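Local structure of cyanoglobin (1S69) at residues D28-H33 / F84-E89; D19-R24 / E89-T94. The protein binds one heme per subunit and forms a very stable complex with oxygen, as a monomeric group I truncated hemoglobin of the two-on-two helical fold. All blocks are in the same frame, centred on the assembly; numbering follows the deposited sequence.

Contact 1 (D28-H33 / F84-E89). With HEM (protoporphyrin IX containing Fe), chain D.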
ATOM      1  N   ASP A  28      13.279  -2.223  -4.761  1.00 24.70           N
ATOM      2  CA  ASP A  28      12.649  -2.348  -6.069  1.00 24.76           C
ATOM      3  C   ASP A  28      13.114  -1.146  -6.921  1.00 24.84           C
ATOM      4  O   ASP A  28      12.665  -0.021  -6.742  1.00 23.31           O
ATOM      5  CB  ASP A  28      11.114  -2.349  -5.865  1.00 23.58           C
ATOM      6  CG  ASP A  28      10.361  -2.643  -7.111  1.00 24.04           C
ATOM      7  OD1 ASP A  28      10.950  -2.441  -8.205  1.00 21.76           O
ATOM      8  OD2 ASP A  28       9.151  -2.963  -7.118  1.00 26.67           O
ATOM      9  N   ASP A  29      14.043  -1.406  -7.835  1.00 25.12           N
ATOM     10  CA  ASP A  29      14.573  -0.368  -8.736  1.00 26.56           C
ATOM     11  C   ASP A  29      13.527   0.375  -9.580  1.00 25.03           C
ATOM     12  O   ASP A  29      13.777   1.494 -10.042  1.00 25.41           O
ATOM     13  CB  ASP A  29      15.564  -1.014  -9.655  1.00 26.93           C
ATOM     14  CG  ASP A  29      16.898  -1.209  -8.988  1.00 34.46           C
ATOM     15  OD1 ASP A  29      17.114  -0.870  -7.759  1.00 33.54           O
ATOM     16  OD2 ASP A  29      17.806  -1.713  -9.655  1.00 40.20           O
ATOM     17  N   ARG A  30      12.359  -0.228  -9.748  1.00 24.43           N
ATOM     18  CA  ARG A  30      11.265   0.452 -10.495  1.00 23.40           C
ATOM     19  C   ARG A  30      10.710   1.673  -9.744  1.00 23.08           C
ATOM     20  O   ARG A  30      10.215   2.632 -10.352  1.00 22.59           O
ATOM     21  CB  ARG A  30      10.172  -0.531 -10.733  1.00 22.11           C
ATOM     22  CG  ARG A  30      10.630  -1.724 -11.589  1.00 24.68           C
ATOM     23  CD  ARG A  30       9.554  -2.789 -11.733  1.00 26.03           C
ATOM     24  NE  ARG A  30       9.218  -3.385 -10.417  1.00 27.64           N
ATOM     25  CZ  ARG A  30       8.329  -4.349 -10.239  1.00 25.33           C
ATOM     26  NH1 ARG A  30       7.655  -4.801 -11.266  1.00 26.57           N
ATOM     27  NH2 ARG A  30       8.050  -4.790  -9.024  1.00 24.48           N
ATOM     28  N   ILE A  31      10.821   1.638  -8.418  1.00 22.36           N
ATOM     29  CA  ILE A  31      10.081   2.627  -7.587  1.00 21.26           C
ATOM     30  C   ILE A  31      10.774   3.184  -6.387  1.00 20.87           C
ATOM     31  O   ILE A  31      10.277   4.127  -5.781  1.00 19.90           O
ATOM     32  CB  ILE A  31       8.684   2.032  -7.137  1.00 22.77           C
ATOM     33  CG1 ILE A  31       8.868   0.726  -6.359  1.00 19.80           C
ATOM     34  CG2 ILE A  31       7.731   1.905  -8.376  1.00 19.96           C
ATOM     35  CD1 ILE A  31       7.565   0.166  -5.684  1.00 23.41           C
ATOM     36  N   LYS A  32      11.930   2.641  -6.012  1.00 21.07           N
ATOM     37  CA  LYS A  32      12.514   3.023  -4.694  1.00 21.49           C
ATOM     38  C   LYS A  32      12.849   4.506  -4.568  1.00 21.54           C
ATOM     39  O   LYS A  32      12.785   5.091  -3.485  1.00 21.78           O
ATOM     40  CB  LYS A  32      13.788   2.219  -4.443  1.00 21.69           C
ATOM     41  CG  LYS A  32      14.953   2.539  -5.423  1.00 21.89           C
ATOM     42  CD  LYS A  32      15.971   1.371  -5.414  1.00 24.62           C
ATOM     43  CE  LYS A  32      17.295   1.830  -6.115  1.00 27.41           C
ATOM     44  NZ  LYS A  32      18.317   0.733  -6.123  1.00 30.13           N
ATOM     45  N   HIS A  33      13.179   5.106  -5.700  1.00 22.41           N
ATOM     46  CA  HIS A  33      13.573   6.510  -5.782  1.00 23.14           C
ATOM     47  C   HIS A  33      12.409   7.451  -5.450  1.00 21.71           C
ATOM     48  O   HIS A  33      12.667   8.609  -5.042  1.00 21.87           O
ATOM     49  CB  HIS A  33      14.187   6.838  -7.174  1.00 23.50           C
ATOM     50  CG  HIS A  33      13.288   6.458  -8.315  1.00 24.93           C
ATOM     51  ND1 HIS A  33      13.114   5.149  -8.724  1.00 24.65           N
ATOM     52  CD2 HIS A  33      12.462   7.205  -9.085  1.00 23.78           C
ATOM     53  CE1 HIS A  33      12.224   5.106  -9.697  1.00 26.07           C
ATOM     54  NE2 HIS A  33      11.806   6.339  -9.933  1.00 27.35           N
ATOM     55  N   PHE A  84       2.530   2.127 -10.267  1.00 20.89           N
ATOM     56  CA  PHE A  84       1.346   1.600  -9.556  1.00 20.05           C
ATOM     57  C   PHE A  84       1.324   0.037  -9.515  1.00 20.48           C
ATOM     58  O   PHE A  84       1.092  -0.602  -8.460  1.00 19.96           O
ATOM     59  CB  PHE A  84       0.083   2.162 -10.215  1.00 20.04           C
ATOM     60  CG  PHE A  84      -1.186   1.835  -9.435  1.00 20.49           C
ATOM     61  CD1 PHE A  84      -1.664   2.719  -8.457  1.00 21.03           C
ATOM     62  CD2 PHE A  84      -1.858   0.629  -9.651  1.00 22.52           C
ATOM     63  CE1 PHE A  84      -2.795   2.417  -7.718  1.00 20.40           C
ATOM     64  CE2 PHE A  84      -3.033   0.290  -8.909  1.00 23.59           C
ATOM     65  CZ  PHE A  84      -3.505   1.196  -7.953  1.00 22.44           C
ATOM     66  N   ASP A  85       1.527  -0.581 -10.673  1.00 20.74           N
ATOM     67  CA  ASP A  85       1.524  -2.030 -10.724  1.00 23.64           C
ATOM     68  C   ASP A  85       2.692  -2.654  -9.922  1.00 23.64           C
ATOM     69  O   ASP A  85       2.509  -3.706  -9.329  1.00 22.84           O
ATOM     70  CB  ASP A  85       1.620  -2.477 -12.183  1.00 24.94           C
ATOM     71  CG  ASP A  85       0.377  -2.199 -12.952  1.00 27.25           C
ATOM     72  OD1 ASP A  85      -0.746  -2.038 -12.411  1.00 29.92           O
ATOM     73  OD2 ASP A  85       0.433  -2.071 -14.157  1.00 30.55           O
ATOM     74  N   ALA A  86       3.875  -2.004  -9.922  1.00 23.84           N
ATOM     75  CA  ALA A  86       5.015  -2.416  -9.077  1.00 23.76           C
ATOM     76  C   ALA A  86       4.667  -2.416  -7.561  1.00 23.23           C
ATOM     77  O   ALA A  86       5.045  -3.333  -6.824  1.00 20.81           O
ATOM     78  CB  ALA A  86       6.283  -1.536  -9.337  1.00 23.36           C
ATOM     79  N   VAL A  87       3.938  -1.384  -7.129  1.00 22.47           N
ATOM     80  CA  VAL A  87       3.542  -1.274  -5.731  1.00 22.42           C
ATOM     81  C   VAL A  87       2.578  -2.422  -5.382  1.00 22.13           C
ATOM     82  O   VAL A  87       2.751  -3.062  -4.356  1.00 21.38           O
ATOM     83  CB  VAL A  87       2.953   0.127  -5.435  1.00 22.94           C
ATOM     84  CG1 VAL A  87       1.974   0.101  -4.235  1.00 21.51           C
ATOM     85  CG2 VAL A  87       4.098   1.088  -5.172  1.00 22.45           C
ATOM     86  N   ALA A  88       1.596  -2.674  -6.235  1.00 23.05           N
ATOM     87  CA  ALA A  88       0.588  -3.720  -5.966  1.00 24.61           C
ATOM     88  C   ALA A  88       1.265  -5.056  -5.948  1.00 25.72           C
ATOM     89  O   ALA A  88       1.010  -5.869  -5.103  1.00 26.00           O
ATOM     90  CB  ALA A  88      -0.526  -3.737  -7.029  1.00 25.03           C
ATOM     91  N   GLU A  89       2.154  -5.268  -6.896  1.00 26.09           N
ATOM     92  CA  GLU A  89       2.894  -6.506  -6.995  1.00 27.38           C
ATOM     93  C   GLU A  89       3.802  -6.745  -5.776  1.00 27.00           C
ATOM     94  O   GLU A  89       3.862  -7.881  -5.265  1.00 27.28           O
ATOM     95  CB  GLU A  89       3.679  -6.454  -8.291  1.00 28.93           C
ATOM     96  CG  GLU A  89       4.579  -7.621  -8.633  1.00 34.21           C
ATOM     97  CD  GLU A  89       5.508  -7.232  -9.781  1.00 40.64           C
ATOM     98  OE1 GLU A  89       5.130  -6.382 -10.629  1.00 42.60           O
ATOM     99  OE2 GLU A  89       6.645  -7.726  -9.790  1.00 41.54           O
TER
HETATM  100  CHA HEM D 125       2.225   8.382   0.482  1.00 21.43           C
HETATM  101  CHB HEM D 125      -1.034   4.743   0.298  1.00 20.52           C
HETATM  102  CHC HEM D 125       0.304   3.836  -4.275  1.00 21.01           C
HETATM  103  CHD HEM D 125       4.360   6.386  -3.384  1.00 21.22           C
HETATM  104  C1A HEM D 125       1.176   7.505   0.794  1.00 22.85           C
HETATM  105  C2A HEM D 125       0.411   7.513   2.026  1.00 19.14           C
HETATM  106  C3A HEM D 125      -0.451   6.503   1.994  1.00 18.76           C
HETATM  107  C4A HEM D 125      -0.289   5.810   0.750  1.00 20.03           C
HETATM  108  CMA HEM D 125      -1.442   6.122   3.131  1.00 18.95           C
HETATM  109  CAA HEM D 125       0.658   8.539   3.159  1.00 23.85           C
HETATM  110  CBA HEM D 125      -0.495   9.548   3.009  1.00 27.05           C
HETATM  111  CGA HEM D 125      -0.675  10.570   4.124  1.00 30.61           C
HETATM  112  O1A HEM D 125       0.121  11.499   4.055  1.00 25.77           O
HETATM  113  O2A HEM D 125      -1.598  10.502   5.030  1.00 29.32           O
HETATM  114  C1B HEM D 125      -0.964   4.234  -0.982  1.00 20.82           C
HETATM  115  C2B HEM D 125      -1.814   3.194  -1.450  1.00 18.68           C
HETATM  116  C3B HEM D 125      -1.480   2.942  -2.748  1.00 20.62           C
HETATM  117  C4B HEM D 125      -0.366   3.816  -3.071  1.00 17.55           C
HETATM  118  CMB HEM D 125      -2.944   2.542  -0.579  1.00 18.78           C
HETATM  119  CAB HEM D 125      -2.008   1.873  -3.790  1.00 23.31           C
HETATM  120  CBB HEM D 125      -2.245   0.549  -3.525  1.00 19.72           C
HETATM  121  C1C HEM D 125       1.548   4.462  -4.428  1.00 19.66           C
HETATM  122  C2C HEM D 125       2.409   4.300  -5.574  1.00 17.63           C
HETATM  123  C3C HEM D 125       3.539   4.982  -5.280  1.00 20.29           C
HETATM  124  C4C HEM D 125       3.423   5.583  -3.978  1.00 20.21           C
HETATM  125  CMC HEM D 125       1.985   3.468  -6.845  1.00 18.81           C
HETATM  126  CAC HEM D 125       4.846   5.178  -6.074  1.00 22.27           C
HETATM  127  CBC HEM D 125       5.446   4.114  -6.588  1.00 20.80           C
HETATM  128  C1D HEM D 125       4.158   7.166  -2.286  1.00 22.23           C
HETATM  129  C2D HEM D 125       5.068   8.150  -1.806  1.00 22.32           C
HETATM  130  C3D HEM D 125       4.369   8.763  -0.639  1.00 24.15           C
HETATM  131  C4D HEM D 125       3.115   8.124  -0.511  1.00 21.07           C
HETATM  132  CMD HEM D 125       6.452   8.522  -2.340  1.00 22.31           C
HETATM  133  CAD HEM D 125       4.875   9.856   0.280  1.00 25.65           C
HETATM  134  CBD HEM D 125       4.514  11.087  -0.555  1.00 29.40           C
HETATM  135  CGD HEM D 125       5.328  12.257  -0.102  1.00 36.42           C
HETATM  136  O1D HEM D 125       4.921  12.905   0.851  1.00 35.69           O
HETATM  137  O2D HEM D 125       6.374  12.560  -0.687  1.00 43.42           O
HETATM  138  NA  HEM D 125       0.737   6.429   0.071  1.00 19.71           N
HETATM  139  NB  HEM D 125      -0.056   4.596  -1.985  1.00 21.19           N
HETATM  140  NC  HEM D 125       2.199   5.245  -3.498  1.00 17.65           N
HETATM  141  ND  HEM D 125       2.992   7.190  -1.518  1.00 21.09           N
HETATM  142 FE   HEM D 125       1.484   5.882  -1.724  1.00 21.44          FE
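A86 offers its methyl group to the flat guanidinium of R30: CB lies 3.5 Å above the guanidinium plane, over its centre. The edge of the same group is taken up by two carboxylates. On one flank D28 is gripped side-on, with NE bonding to OD1 almost straight (169°) and NH2 bonding to OD2. D28 OD1 also accepts the backbone N of R30, closing an Asx turn, so a single oxygen fixes both the main chain and the side chain of the arginine. On the other flank R30 NH1 donates to E89 OE1 at 3.0 Å, with a weak second bond from NH2 to OE2. The two side chains cross at about a right angle and their planes are 70° apart, so this salt bridge is not a coplanar pair. D28 OD2 lies close to D90 OD2, and R30, with a long, weak ion pair from NH2 to D90 OD1, probably offsets this crowding of acids; a shared proton is possible.

On the heme side of these charges I31 packs with A86 and V87, all three buried. I31 CG2 touches A86 CB at 3.9 Å and the heme vinyl carbon CBC at 3.6 Å. CG1 lies between the backbone N and carbonyl carbon (chi1 58°), and from there CD1 reaches V87 CG2, itself packed on the heme methyl CMC. I31, F84 and V87 all belong to the heme pocket. The loop after helix 10-26 (B) is thereby tied to helix 81-98 (G) beside the heme, while I31 also touches V25 of helix B and F84 packs against helix 115-121.

Contact 2 (D19-R24 / E89-T94). With CYN (cyanide ion), chain C.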
ATOM      1  N   ASP A  19       5.941  -3.198   7.226  1.00 24.72           N
ATOM      2  CA  ASP A  19       7.382  -3.094   7.413  1.00 25.66           C
ATOM      3  C   ASP A  19       8.135  -3.815   6.317  1.00 25.07           C
ATOM      4  O   ASP A  19       9.075  -3.263   5.700  1.00 24.06           O
ATOM      5  CB  ASP A  19       7.804  -3.694   8.742  1.00 25.23           C
ATOM      6  CG  ASP A  19       7.476  -2.811   9.902  1.00 25.90           C
ATOM      7  OD1 ASP A  19       7.084  -1.634   9.787  1.00 29.94           O
ATOM      8  OD2 ASP A  19       7.606  -3.252  11.056  1.00 32.63           O
ATOM      9  N   LYS A  20       7.689  -5.035   6.076  1.00 24.15           N
ATOM     10  CA  LYS A  20       8.239  -5.894   5.068  1.00 24.76           C
ATOM     11  C   LYS A  20       8.012  -5.357   3.661  1.00 22.79           C
ATOM     12  O   LYS A  20       8.877  -5.456   2.784  1.00 23.57           O
ATOM     13  CB  LYS A  20       7.585  -7.303   5.165  1.00 26.00           C
ATOM     14  CG  LYS A  20       8.053  -8.293   6.291  1.00 32.60           C
ATOM     15  CD  LYS A  20       9.519  -8.150   6.572  1.00 44.88           C
ATOM     16  CE  LYS A  20      10.236  -9.526   6.843  1.00 51.28           C
ATOM     17  NZ  LYS A  20      11.654  -9.262   7.368  1.00 53.80           N
ATOM     18  N   PHE A  21       6.838  -4.794   3.440  1.00 22.29           N
ATOM     19  CA  PHE A  21       6.494  -4.207   2.139  1.00 22.40           C
ATOM     20  C   PHE A  21       7.504  -3.073   1.779  1.00 21.85           C
ATOM     21  O   PHE A  21       8.017  -3.052   0.676  1.00 21.99           O
ATOM     22  CB  PHE A  21       5.016  -3.746   2.175  1.00 23.07           C
ATOM     23  CG  PHE A  21       4.631  -2.791   1.086  1.00 24.35           C
ATOM     24  CD1 PHE A  21       4.576  -3.210  -0.267  1.00 22.31           C
ATOM     25  CD2 PHE A  21       4.308  -1.472   1.409  1.00 22.42           C
ATOM     26  CE1 PHE A  21       4.184  -2.310  -1.283  1.00 21.29           C
ATOM     27  CE2 PHE A  21       3.968  -0.569   0.406  1.00 20.57           C
ATOM     28  CZ  PHE A  21       3.894  -0.976  -0.927  1.00 21.00           C
ATOM     29  N   TYR A  22       7.775  -2.147   2.708  1.00 22.22           N
ATOM     30  CA  TYR A  22       8.701  -1.072   2.458  1.00 22.07           C
ATOM     31  C   TYR A  22      10.122  -1.546   2.306  1.00 24.18           C
ATOM     32  O   TYR A  22      10.877  -1.000   1.489  1.00 24.46           O
ATOM     33  CB  TYR A  22       8.552   0.064   3.457  1.00 22.69           C
ATOM     34  CG  TYR A  22       7.294   0.883   3.140  1.00 22.84           C
ATOM     35  CD1 TYR A  22       7.156   1.517   1.872  1.00 24.04           C
ATOM     36  CD2 TYR A  22       6.189   0.924   4.044  1.00 21.86           C
ATOM     37  CE1 TYR A  22       5.991   2.214   1.530  1.00 22.09           C
ATOM     38  CE2 TYR A  22       5.014   1.631   3.703  1.00 21.21           C
ATOM     39  CZ  TYR A  22       4.926   2.251   2.434  1.00 20.76           C
ATOM     40  OH  TYR A  22       3.798   2.941   2.049  1.00 20.30           O
ATOM     41  N   GLU A  23      10.496  -2.604   3.035  1.00 24.13           N
ATOM     42  CA  GLU A  23      11.770  -3.252   2.743  1.00 25.50           C
ATOM     43  C   GLU A  23      11.850  -3.690   1.302  1.00 24.11           C
ATOM     44  O   GLU A  23      12.862  -3.441   0.653  1.00 24.00           O
ATOM     45  CB  GLU A  23      12.072  -4.449   3.682  1.00 25.19           C
ATOM     46  CG  GLU A  23      12.397  -3.915   5.052  1.00 29.48           C
ATOM     47  CD  GLU A  23      12.583  -5.021   6.085  1.00 40.29           C
ATOM     48  OE1 GLU A  23      12.732  -6.213   5.685  1.00 41.36           O
ATOM     49  OE2 GLU A  23      12.553  -4.659   7.283  1.00 45.04           O
ATOM     50  N   ARG A  24      10.791  -4.317   0.808  1.00 23.54           N
ATOM     51  CA  ARG A  24      10.749  -4.798  -0.557  1.00 23.36           C
ATOM     52  C   ARG A  24      10.763  -3.598  -1.547  1.00 24.49           C
ATOM     53  O   ARG A  24      11.546  -3.615  -2.533  1.00 24.31           O
ATOM     54  CB  ARG A  24       9.516  -5.654  -0.780  1.00 23.06           C
ATOM     55  CG  ARG A  24       9.376  -6.267  -2.226  1.00 26.27           C
ATOM     56  CD  ARG A  24       8.220  -7.238  -2.320  1.00 29.84           C
ATOM     57  NE  ARG A  24       8.303  -8.330  -1.329  1.00 34.80           N
ATOM     58  CZ  ARG A  24       8.840  -9.550  -1.550  1.00 36.65           C
ATOM     59  NH1 ARG A  24       9.367  -9.860  -2.727  1.00 34.66           N
ATOM     60  NH2 ARG A  24       8.858 -10.461  -0.577  1.00 36.67           N
ATOM     61  N   GLU A  89       2.154  -5.268  -6.896  1.00 26.09           N
ATOM     62  CA  GLU A  89       2.894  -6.506  -6.995  1.00 27.38           C
ATOM     63  C   GLU A  89       3.802  -6.745  -5.776  1.00 27.00           C
ATOM     64  O   GLU A  89       3.862  -7.881  -5.265  1.00 27.28           O
ATOM     65  CB  GLU A  89       3.679  -6.454  -8.291  1.00 28.93           C
ATOM     66  CG  GLU A  89       4.579  -7.621  -8.633  1.00 34.21           C
ATOM     67  CD  GLU A  89       5.508  -7.232  -9.781  1.00 40.64           C
ATOM     68  OE1 GLU A  89       5.130  -6.382 -10.629  1.00 42.60           O
ATOM     69  OE2 GLU A  89       6.645  -7.726  -9.790  1.00 41.54           O
ATOM     70  N   ASP A  90       4.453  -5.695  -5.279  1.00 24.77           N
ATOM     71  CA  ASP A  90       5.316  -5.773  -4.114  1.00 24.17           C
ATOM     72  C   ASP A  90       4.485  -6.075  -2.862  1.00 24.27           C
ATOM     73  O   ASP A  90       4.931  -6.793  -1.957  1.00 25.08           O
ATOM     74  CB  ASP A  90       6.060  -4.437  -3.887  1.00 23.99           C
ATOM     75  CG  ASP A  90       7.223  -4.245  -4.851  1.00 26.03           C
ATOM     76  OD1 ASP A  90       7.501  -5.182  -5.635  1.00 23.89           O
ATOM     77  OD2 ASP A  90       7.852  -3.165  -4.939  1.00 22.33           O
ATOM     78  N   LEU A  91       3.308  -5.466  -2.767  1.00 23.83           N
ATOM     79  CA  LEU A  91       2.455  -5.718  -1.599  1.00 24.46           C
ATOM     80  C   LEU A  91       2.042  -7.197  -1.566  1.00 24.36           C
ATOM     81  O   LEU A  91       2.041  -7.844  -0.497  1.00 24.52           O
ATOM     82  CB  LEU A  91       1.225  -4.796  -1.591  1.00 23.73           C
ATOM     83  CG  LEU A  91       0.220  -5.011  -0.455  1.00 25.29           C
ATOM     84  CD1 LEU A  91       0.897  -4.768   0.936  1.00 23.42           C
ATOM     85  CD2 LEU A  91      -1.027  -4.106  -0.623  1.00 24.18           C
ATOM     86  N   LEU A  92       1.630  -7.706  -2.712  1.00 25.25           N
ATOM     87  CA  LEU A  92       1.079  -9.064  -2.775  1.00 27.03           C
ATOM     88  C   LEU A  92       2.182 -10.106  -2.590  1.00 27.87           C
ATOM     89  O   LEU A  92       1.944 -11.133  -1.947  1.00 27.81           O
ATOM     90  CB  LEU A  92       0.289  -9.283  -4.059  1.00 25.80           C
ATOM     91  CG  LEU A  92      -0.900  -8.335  -4.309  1.00 26.64           C
ATOM     92  CD1 LEU A  92      -1.507  -8.706  -5.626  1.00 27.35           C
ATOM     93  CD2 LEU A  92      -1.945  -8.328  -3.200  1.00 25.36           C
ATOM     94  N   ALA A  93       3.386  -9.777  -3.062  1.00 27.49           N
ATOM     95  CA  ALA A  93       4.598 -10.614  -2.889  1.00 28.18           C
ATOM     96  C   ALA A  93       4.947 -10.750  -1.440  1.00 28.22           C
ATOM     97  O   ALA A  93       5.232 -11.870  -0.987  1.00 27.47           O
ATOM     98  CB  ALA A  93       5.821 -10.060  -3.650  1.00 27.67           C
ATOM     99  N   THR A  94       4.879  -9.628  -0.711  1.00 27.12           N
ATOM    100  CA  THR A  94       5.168  -9.576   0.716  1.00 28.24           C
ATOM    101  C   THR A  94       4.183 -10.475   1.489  1.00 29.41           C
ATOM    102  O   THR A  94       4.620 -11.262   2.359  1.00 29.18           O
ATOM    103  CB  THR A  94       5.081  -8.126   1.209  1.00 28.52           C
ATOM    104  OG1 THR A  94       6.175  -7.379   0.656  1.00 31.08           O
ATOM    105  CG2 THR A  94       5.195  -8.022   2.748  1.00 26.73           C
TER
HETATM  106  C   CYN C 126       2.572   4.419  -0.782  1.00 17.63           C
HETATM  107  N   CYN C 126       3.196   3.677  -0.257  1.00 21.27           N
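R24 reaches across to D90, A93 and T94, its CB sitting 4.0 Å from T94 OG1. CG is anti to the backbone N (chi1 -179°), which sends the chain toward helix 81-98, and it crosses the D90 carboxylate at a slant, touching its CG and OD1. CD comes within 3.3 Å of the backbone O of D90. A bend at chi3 then turns the head group along the partner helix, where NE donates to T94 OG1 at 3.1 Å; the hydroxyl lies a little out of the guanidinium plane. CZ and NH1 lie against the A93 methyl, which covers one face toward its rim, and NH2 continues to a salt bridge with E97. The T94 hydroxyl is held at both ends, accepting from R24 NE and donating to D90 O, which also receives T94 N from the opposite face.

K20 CB and T94 CG2 meet closely, at 3.5 Å. F21 turns its ring edge to the backbone, CD1 being 3.5 Å from L91 CA, while L91 CD1 lies over one ring face. Y22 points away, its OH hydrogen-bonded to Q43 NE2 and, at a distance (2.5 Å) to be read with caution, to the cyanide N. F21 CD2 lies over the face of the Y22 ring, so helix 10-26 joins the interhelical packing to the ligand pocket. Here helix 10-26 (B) crosses helix 81-98 (G), segment axes 9.0 Å apart at 127°, between the B/E and G/H pairs of the two-on-two globin sandwich; helix 40-54 touches D19 and Y22, helix 102-113 L91 and L92.

From the N terminus, helix 10-26 comes first and supplies residues 19-24 to contact 2; the chain then runs directly into the loop that gives residues 28-33 to contact 1. Both partners lie far ahead on helix 81-98, 84-89 being met before 89-94, so the loop closed by contact 1 is nested within that closed by contact 2. Helices 40-54 and 66-77 lie within both loops. E89 belongs to both contacts, whose centres are 10 Å apart. D90 of contact 2 meets D28, R30 and I31 of contact 1, and V87 O packs against F21 CE1. Helix 81-98 thus ties helix 10-26 and its following loop together beside the heme.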